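Local coordinates for protein nicastrin (PDB 4R12) that probably serves as an essential, putatively substrate-recruiting subunit of the gamma-secretase complex, which cleaves integral membrane proteins such as Notch within the membrane, at residues A[230-235]-A[479-484]; A[220-225]-A[269-274]; A[471-476]-A[502-507]. One frame throughout, in Å; residues are numbered along the deposited sequence.

Contact 1. Residues A[230-235]-A[479-484]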
# COMPACT_ATOMS: atom_id res chain seq x y z
N LEU A 230 0.97 9.84 -4.26
CA LEU A 230 0.56 9.34 -5.57
C LEU A 230 0.63 7.82 -5.63
O LEU A 230 0.65 7.25 -6.73
CB LEU A 230 1.43 9.92 -6.69
CG LEU A 230 1.38 11.45 -6.83
CD1 LEU A 230 2.32 11.92 -7.95
CD2 LEU A 230 -0.07 11.88 -7.11
N SER A 231 0.66 7.17 -4.47
CA SER A 231 0.88 5.73 -4.39
C SER A 231 -0.38 4.89 -4.65
O SER A 231 -0.83 4.14 -3.75
CB SER A 231 1.46 5.38 -3.01
OG SER A 231 0.61 5.86 -1.98
N ILE A 232 -0.92 5.01 -5.86
CA ILE A 232 -2.04 4.18 -6.31
C ILE A 232 -1.67 2.69 -6.25
O ILE A 232 -2.46 1.87 -5.76
CB ILE A 232 -2.47 4.55 -7.74
CG1 ILE A 232 -2.92 6.02 -7.79
CG2 ILE A 232 -3.58 3.60 -8.27
CD1 ILE A 232 -3.36 6.46 -9.16
N GLY A 233 -0.46 2.37 -6.72
CA GLY A 233 0.02 0.99 -6.77
C GLY A 233 -1.01 0.02 -7.33
O GLY A 233 -1.39 -0.95 -6.66
N ALA A 234 -1.47 0.28 -8.55
CA ALA A 234 -2.55 -0.50 -9.14
C ALA A 234 -2.20 -2.00 -9.19
O ALA A 234 -2.89 -2.82 -8.59
CB ALA A 234 -2.90 0.03 -10.53
N ASP A 235 -1.09 -2.35 -9.83
CA ASP A 235 -0.72 -3.78 -9.85
C ASP A 235 -0.06 -4.20 -8.55
O ASP A 235 -0.24 -5.33 -8.09
CB ASP A 235 0.19 -4.12 -11.03
CG ASP A 235 0.13 -5.61 -11.39
OD1 ASP A 235 -0.95 -6.21 -11.19
OD2 ASP A 235 1.16 -6.18 -11.83
N ASN A 479 -7.17 14.28 -0.56
CA ASN A 479 -6.52 13.90 -1.81
C ASN A 479 -7.38 12.85 -2.53
O ASN A 479 -7.61 11.76 -2.01
CB ASN A 479 -5.10 13.38 -1.52
CG ASN A 479 -4.36 12.91 -2.77
OD1 ASN A 479 -4.80 13.15 -3.89
ND2 ASN A 479 -3.21 12.24 -2.58
N GLU A 480 -7.87 13.18 -3.72
CA GLU A 480 -8.74 12.25 -4.44
C GLU A 480 -7.94 11.25 -5.24
O GLU A 480 -8.51 10.32 -5.80
CB GLU A 480 -9.71 13.01 -5.36
CG GLU A 480 -10.62 13.98 -4.61
CD GLU A 480 -11.69 14.59 -5.51
OE1 GLU A 480 -11.42 14.81 -6.71
OE2 GLU A 480 -12.80 14.85 -5.01
N VAL A 481 -6.63 11.42 -5.32
CA VAL A 481 -5.81 10.35 -5.89
C VAL A 481 -5.75 9.22 -4.88
O VAL A 481 -5.34 9.45 -3.75
CB VAL A 481 -4.37 10.80 -6.23
CG1 VAL A 481 -3.55 9.60 -6.76
CG2 VAL A 481 -4.39 11.94 -7.23
N PRO A 482 -6.18 8.01 -5.27
CA PRO A 482 -6.04 6.92 -4.30
C PRO A 482 -4.58 6.74 -3.93
O PRO A 482 -3.74 6.69 -4.83
CB PRO A 482 -6.55 5.68 -5.06
CG PRO A 482 -7.25 6.21 -6.29
CD PRO A 482 -6.64 7.55 -6.59
N ASN A 483 -4.25 6.70 -2.64
CA ASN A 483 -2.87 6.44 -2.25
C ASN A 483 -2.84 5.58 -1.00
O ASN A 483 -3.45 5.91 0.00
CB ASN A 483 -2.10 7.76 -2.05
CG ASN A 483 -2.72 8.67 -0.98
OD1 ASN A 483 -2.12 8.89 0.08
ND2 ASN A 483 -3.88 9.25 -1.29
N PHE A 484 -2.13 4.46 -1.08
CA PHE A 484 -2.20 3.44 -0.03
C PHE A 484 -0.89 3.26 0.74
O PHE A 484 -0.68 2.26 1.42
CB PHE A 484 -2.65 2.10 -0.64
CG PHE A 484 -4.03 2.16 -1.24
CD1 PHE A 484 -5.15 1.97 -0.44
CD2 PHE A 484 -4.22 2.44 -2.59
CE1 PHE A 484 -6.44 2.05 -0.98
CE2 PHE A 484 -5.50 2.52 -3.13
CZ PHE A 484 -6.61 2.32 -2.31

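Contact 2. Residues A[220-225]-A[269-274]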
# COMPACT_ATOMS: atom_id res chain seq x y z
N PRO A 220 -1.53 -7.90 0.83
CA PRO A 220 -0.97 -6.64 1.34
C PRO A 220 -1.65 -5.47 0.65
O PRO A 220 -1.58 -5.39 -0.57
CB PRO A 220 0.51 -6.75 0.96
CG PRO A 220 0.49 -7.55 -0.32
CD PRO A 220 -0.68 -8.51 -0.21
N PHE A 221 -2.33 -4.59 1.37
CA PHE A 221 -3.02 -3.50 0.66
C PHE A 221 -2.22 -2.19 0.60
O PHE A 221 -2.57 -1.29 -0.18
CB PHE A 221 -4.43 -3.25 1.22
CG PHE A 221 -4.48 -2.53 2.56
CD1 PHE A 221 -4.58 -1.13 2.62
CD2 PHE A 221 -4.51 -3.25 3.75
CE1 PHE A 221 -4.67 -0.48 3.84
CE2 PHE A 221 -4.59 -2.61 4.97
CZ PHE A 221 -4.68 -1.22 5.02
N ASP A 222 -1.16 -2.07 1.38
CA ASP A 222 -0.39 -0.83 1.33
C ASP A 222 0.53 -0.81 0.10
O ASP A 222 0.84 -1.85 -0.49
CB ASP A 222 0.43 -0.62 2.62
CG ASP A 222 1.50 -1.68 2.82
OD1 ASP A 222 1.18 -2.88 2.75
OD2 ASP A 222 2.68 -1.30 3.03
N THR A 223 0.92 0.40 -0.30
CA THR A 223 1.67 0.61 -1.52
C THR A 223 2.89 1.49 -1.28
O THR A 223 3.09 2.00 -0.18
CB THR A 223 0.80 1.28 -2.59
OG1 THR A 223 0.22 2.45 -2.02
CG2 THR A 223 -0.30 0.33 -3.08
N THR A 224 3.70 1.68 -2.32
CA THR A 224 4.86 2.56 -2.23
C THR A 224 5.00 3.41 -3.48
O THR A 224 4.43 3.09 -4.52
CB THR A 224 6.18 1.79 -2.04
OG1 THR A 224 6.30 0.79 -3.06
CG2 THR A 224 6.23 1.14 -0.67
N ALA A 225 5.78 4.47 -3.36
CA ALA A 225 6.09 5.36 -4.47
C ALA A 225 7.19 6.33 -4.03
O ALA A 225 7.49 6.45 -2.84
CB ALA A 225 4.87 6.12 -4.91
N ASN A 269 -1.66 -4.24 6.51
CA ASN A 269 -1.12 -2.90 6.27
C ASN A 269 0.38 -2.86 6.57
O ASN A 269 0.88 -3.70 7.31
CB ASN A 269 -1.86 -1.87 7.12
CG ASN A 269 -1.81 -0.47 6.53
OD1 ASN A 269 -1.01 -0.19 5.63
ND2 ASN A 269 -2.66 0.43 7.05
N ALA A 270 1.07 -1.90 5.97
CA ALA A 270 2.50 -1.65 6.16
C ALA A 270 3.39 -2.86 5.83
O ALA A 270 4.52 -2.98 6.32
CB ALA A 270 2.75 -1.16 7.60
N GLU A 271 2.90 -3.74 4.96
CA GLU A 271 3.68 -4.88 4.52
C GLU A 271 4.88 -4.48 3.68
O GLU A 271 5.89 -5.18 3.67
CB GLU A 271 2.81 -5.85 3.71
CG GLU A 271 1.73 -6.48 4.54
CD GLU A 271 2.29 -7.43 5.60
OE1 GLU A 271 2.59 -8.59 5.27
OE2 GLU A 271 2.42 -7.01 6.75
N ARG A 272 4.77 -3.35 2.96
CA ARG A 272 5.88 -2.93 2.10
C ARG A 272 7.06 -2.47 2.92
O ARG A 272 8.12 -2.17 2.38
CB ARG A 272 5.46 -1.82 1.14
CG ARG A 272 4.21 -2.10 0.33
CD ARG A 272 4.20 -3.47 -0.20
NE ARG A 272 3.03 -3.80 -1.03
CZ ARG A 272 2.95 -4.95 -1.68
NH1 ARG A 272 3.96 -5.82 -1.56
NH2 ARG A 272 1.91 -5.25 -2.44
N TRP A 273 6.89 -2.39 4.24
CA TRP A 273 7.94 -1.90 5.11
C TRP A 273 8.34 -2.99 6.10
O TRP A 273 8.34 -2.78 7.32
CB TRP A 273 7.49 -0.61 5.81
CG TRP A 273 7.08 0.42 4.81
CD1 TRP A 273 5.80 0.70 4.38
CD2 TRP A 273 7.94 1.28 4.05
NE1 TRP A 273 5.82 1.68 3.42
CE2 TRP A 273 7.12 2.06 3.20
CE3 TRP A 273 9.33 1.47 4.01
CZ2 TRP A 273 7.65 3.01 2.33
CZ3 TRP A 273 9.84 2.42 3.15
CH2 TRP A 273 9.01 3.18 2.32
N GLY A 274 8.66 -4.16 5.56
CA GLY A 274 9.15 -5.27 6.35
C GLY A 274 8.08 -6.20 6.90
O GLY A 274 8.27 -6.78 7.97
O HOH W 1 3.15 1.38 2.40

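Contact 3. Residues A[471-476]-A[502-507]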
# COMPACT_ATOMS: atom_id res chain seq x y z
N ILE A 471 -20.61 7.85 1.68
CA ILE A 471 -21.75 7.74 2.59
C ILE A 471 -21.39 6.93 3.84
O ILE A 471 -22.03 7.07 4.88
CB ILE A 471 -22.98 7.11 1.90
CG1 ILE A 471 -24.25 7.35 2.73
CG2 ILE A 471 -22.77 5.62 1.64
CD1 ILE A 471 -25.54 6.94 2.02
N LEU A 472 -20.35 6.09 3.73
CA LEU A 472 -19.90 5.29 4.86
C LEU A 472 -18.93 6.07 5.74
O LEU A 472 -18.58 5.61 6.84
CB LEU A 472 -19.24 3.98 4.39
CG LEU A 472 -19.97 3.05 3.43
CD1 LEU A 472 -19.07 1.86 3.10
CD2 LEU A 472 -21.30 2.58 4.01
N MET A 473 -18.46 7.23 5.26
CA MET A 473 -17.43 8.00 5.95
C MET A 473 -17.93 9.25 6.67
O MET A 473 -19.01 9.78 6.36
CB MET A 473 -16.34 8.44 4.96
CG MET A 473 -15.68 7.34 4.15
SD MET A 473 -14.67 6.25 5.19
CE MET A 473 -15.87 5.00 5.29
N LYS A 474 -17.12 9.73 7.61
CA LYS A 474 -17.44 10.94 8.37
C LYS A 474 -16.71 12.16 7.81
O LYS A 474 -16.96 13.29 8.22
CB LYS A 474 -17.08 10.75 9.86
CG LYS A 474 -17.62 9.46 10.48
CD LYS A 474 -19.12 9.53 10.72
CE LYS A 474 -19.45 10.50 11.85
NZ LYS A 474 -20.92 10.69 12.08
N THR A 475 -15.79 11.93 6.88
CA THR A 475 -15.01 13.01 6.28
C THR A 475 -14.92 12.80 4.77
O THR A 475 -15.19 11.71 4.28
CB THR A 475 -13.57 13.08 6.88
OG1 THR A 475 -12.93 11.79 6.76
CG2 THR A 475 -13.61 13.48 8.34
N TYR A 476 -14.55 13.85 4.04
CA TYR A 476 -14.21 13.74 2.63
C TYR A 476 -12.68 13.70 2.49
O TYR A 476 -12.00 14.42 3.20
CB TYR A 476 -14.80 14.90 1.84
CG TYR A 476 -15.00 14.58 0.37
CD1 TYR A 476 -13.99 14.79 -0.56
CD2 TYR A 476 -16.21 14.04 -0.07
CE1 TYR A 476 -14.17 14.47 -1.90
CE2 TYR A 476 -16.40 13.73 -1.41
CZ TYR A 476 -15.39 13.95 -2.32
OH TYR A 476 -15.59 13.63 -3.65
N THR A 502 -7.35 3.59 4.71
CA THR A 502 -7.54 2.52 5.69
C THR A 502 -8.92 2.55 6.33
O THR A 502 -9.57 1.52 6.46
CB THR A 502 -6.46 2.58 6.81
OG1 THR A 502 -5.18 2.31 6.24
CG2 THR A 502 -6.73 1.54 7.88
N LYS A 503 -9.37 3.74 6.74
CA LYS A 503 -10.71 3.87 7.32
C LYS A 503 -11.79 3.43 6.33
O LYS A 503 -12.75 2.74 6.71
CB LYS A 503 -10.94 5.30 7.76
CG LYS A 503 -10.00 5.77 8.86
CD LYS A 503 -10.30 7.21 9.25
CE LYS A 503 -9.70 7.52 10.62
NZ LYS A 503 -8.65 8.57 10.57
N LEU A 504 -11.65 3.83 5.07
CA LEU A 504 -12.61 3.42 4.03
C LEU A 504 -12.63 1.90 3.85
O LEU A 504 -13.72 1.28 3.83
CB LEU A 504 -12.30 4.10 2.70
CG LEU A 504 -13.18 3.71 1.50
CD1 LEU A 504 -14.67 3.87 1.84
CD2 LEU A 504 -12.84 4.54 0.28
N ILE A 505 -11.46 1.28 3.69
CA ILE A 505 -11.41 -0.18 3.56
C ILE A 505 -12.07 -0.83 4.79
O ILE A 505 -12.87 -1.75 4.67
CB ILE A 505 -9.97 -0.70 3.39
CG1 ILE A 505 -9.40 -0.28 2.02
CG2 ILE A 505 -9.91 -2.20 3.51
CD1 ILE A 505 -7.89 -0.59 1.87
N HIS A 506 -11.74 -0.33 5.98
CA HIS A 506 -12.35 -0.86 7.21
C HIS A 506 -13.89 -0.74 7.20
O HIS A 506 -14.60 -1.72 7.42
CB HIS A 506 -11.77 -0.12 8.42
CG HIS A 506 -12.40 -0.50 9.73
ND1 HIS A 506 -12.65 0.41 10.72
CD2 HIS A 506 -12.80 -1.71 10.21
CE1 HIS A 506 -13.19 -0.20 11.76
NE2 HIS A 506 -13.29 -1.49 11.48
N ARG A 507 -14.40 0.46 6.97
CA ARG A 507 -15.84 0.67 7.05
C ARG A 507 -16.59 -0.07 5.93
O ARG A 507 -17.71 -0.56 6.14
CB ARG A 507 -16.17 2.16 7.00
CG ARG A 507 -15.56 3.01 8.11
CD ARG A 507 -16.46 3.15 9.32
NE ARG A 507 -17.74 3.77 9.01
CZ ARG A 507 -18.75 3.87 9.88
NH1 ARG A 507 -18.60 3.37 11.10
NH2 ARG A 507 -19.90 4.45 9.53
O HOH W 2 -21.73 6.23 7.65

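Contact 1. Residues A[230-235]-A[479-484]
Ser231 and Phe484 meet through their main chains: Phe484 N donates to Ser231 O over 3.0 Å, with an angle of 163° at the hydrogen. The same oxygen lies 3.4 Å from Asn483 CA in a CA-H...O contact. Beside this bond Ile232 packs on the bend of the other segment. Its CG1 stands anti to its own carbonyl carbon (chi1 -61°), which brings it to 3.8 Å from Val481 CG1, the two side chains crossing at about a right angle. Ile232 CG1 also comes as close as 3.1 Å to Pro482 O, a tight approach. Leu230 reaches Val481 from farther off, CD2 to CG1 at 4.2 Å, so one valine methyl serves two aliphatic neighbours. Phe484 turns its ring edge to the backbone, CD2 lying 3.7 Å from Ile232 O, where the slightly positive rim of an aromatic ring suits a carbonyl.

Residues 230-233 form the entry to helix 234-252 of the large lobe, a domain of the zinc-exopeptidase clan. Ser231 centres an inverse gamma turn, closed by a weak bond from Ile232 N to Leu230 O, and Gly233 takes the N-cap position with a positive phi that a glycine adopts easily.

The partner segment is shaped by its two asparagines, short amides that can bond back to their own chain. Asn479 OD1 accepts from Val481 N at 2.9 Å, forming an Asx turn, while Asn483 ND2 donates to Val481 O, also at 2.9 Å and nearly in line with the C=O. Farther out, Asn479 ND2 bonds to Asp229 O, and Ser231 OG has its strongest partner in Arg228 O, with Tyr485 N as another. Phe462 of helix 452-463 meets the Phe484 ring edge-to-face.

Contact 2. Residues A[220-225]-A[269-274]
Over one face of the Arg272 guanidinium lies the Pro220 ring, its CB 3.9 Å above the plane and over the centre of the group. At the edge, Asp222 O takes the N-H of Arg272 NE in plane, at 3.0 Å; Ser237 OG bonds both Arg272 NH2 and Asp222 O. The Phe221 ring and the Asn269 amide are tilted 43° apart, with Phe221 CZ 3.3 Å from Asn269 ND2, which itself bonds to Gln198 O. Thr224 CG2 approaches the Trp273 indole at CZ2, 3.8 Å away.

Both segments leave the C-terminal ends of neighbouring parallel strands, 214-220 and 262-268, and Asp222 ties them together. Its CG sits between the backbone N and the carbonyl carbon (chi1 65°), the crowded position, and the carboxylate meets two successive N-H groups: OD1 accepts from Glu271 N at 2.9 Å, from above the carboxylate plane, and OD2 accepts from Arg272 N at 2.9 Å on its syn lone pair. A water completes the link, donating to Asp222 OD2 and Thr223 O and accepting from Trp273 NE1.

An alanine at Arg272 would probably leave Pro220 without its flat cover, Asp222 O without the NE bond and Ser237 OG without NH2. The buried carboxylate is held chiefly by main-chain N-H groups and water; the guanidinium aims no N-H at it, so its charge would probably act only through space.

Contact 3. Residues A[471-476]-A[502-507]
Helix 500-512 receives the loop after helix 452-463 through a side-on, two-nitrogen grip on a single carbonyl oxygen: Arg507 holds Leu472 O. NE donates to Leu472 O at 3.0 Å, nearly along the C=O axis, and NH2 donates to the same Leu472 O at 3.2 Å, tilted 31° from the carbonyl plane. The oxygen lies close to the guanidinium plane for both, so this grip fixes the rotation of the group. Arginine suits the place because its flat head can present adjacent N-H bonds to one acceptor, and Leu472 ends the 3-10 segment, where a carbonyl is commonly left to find a partner outside the helix.

Alongside this grip, Met473 slides past Arg507 in the opposite direction. Its chain is bent at chi2 and chi3, the latter turned to 100°, and CE ends 3.3 Å from Arg507 CB, a tight fit against the aliphatic stem. The sulphur rests over the helix backbone, SD 3.7 Å from Leu504 CA, while Met473 CE meets Leu504 CD1 at 3.8 Å. A flexible, unbranched methionine can bend along the helix surface beside Leu504 and Arg507 where a branched chain would be harder to fit.

The guanidinium has other partners: NH2 also bonds to Cys533 O, Tyr534 makes a cation-pi contact with Arg507, and NH1 forms a long, weak ion pair with Asp525, a ligand of the calcium ion. That ion lies about 9 Å from the Arg507 side chain. In the guanidinium plane, a water donates to Ile471 O at 2.9 Å and accepts a weak bond from Arg507 NH2 at 3.2 Å.

Overall arrangement
Contacts 1 and 2 are buried near the middle of the chain, their centres about 12 Å apart, whereas contact 3 lies at the surface, its centre about 17 Å from that of the chain. The first two share the approach to helix 234-252: Thr223 OG1 lies 2.6 Å from Ser231 O, a probable hydrogen bond. Helix 500-512 connects the third to both, since Ile505 CD1 packs on Phe484 and on Phe221. The chemistry follows the place. Contact 1 combines one main-chain bond with aliphatic packing, contact 2 surrounds a buried carboxylate with N-H donors and water, and contact 3 uses a long, partly exposed arginine with a methionine.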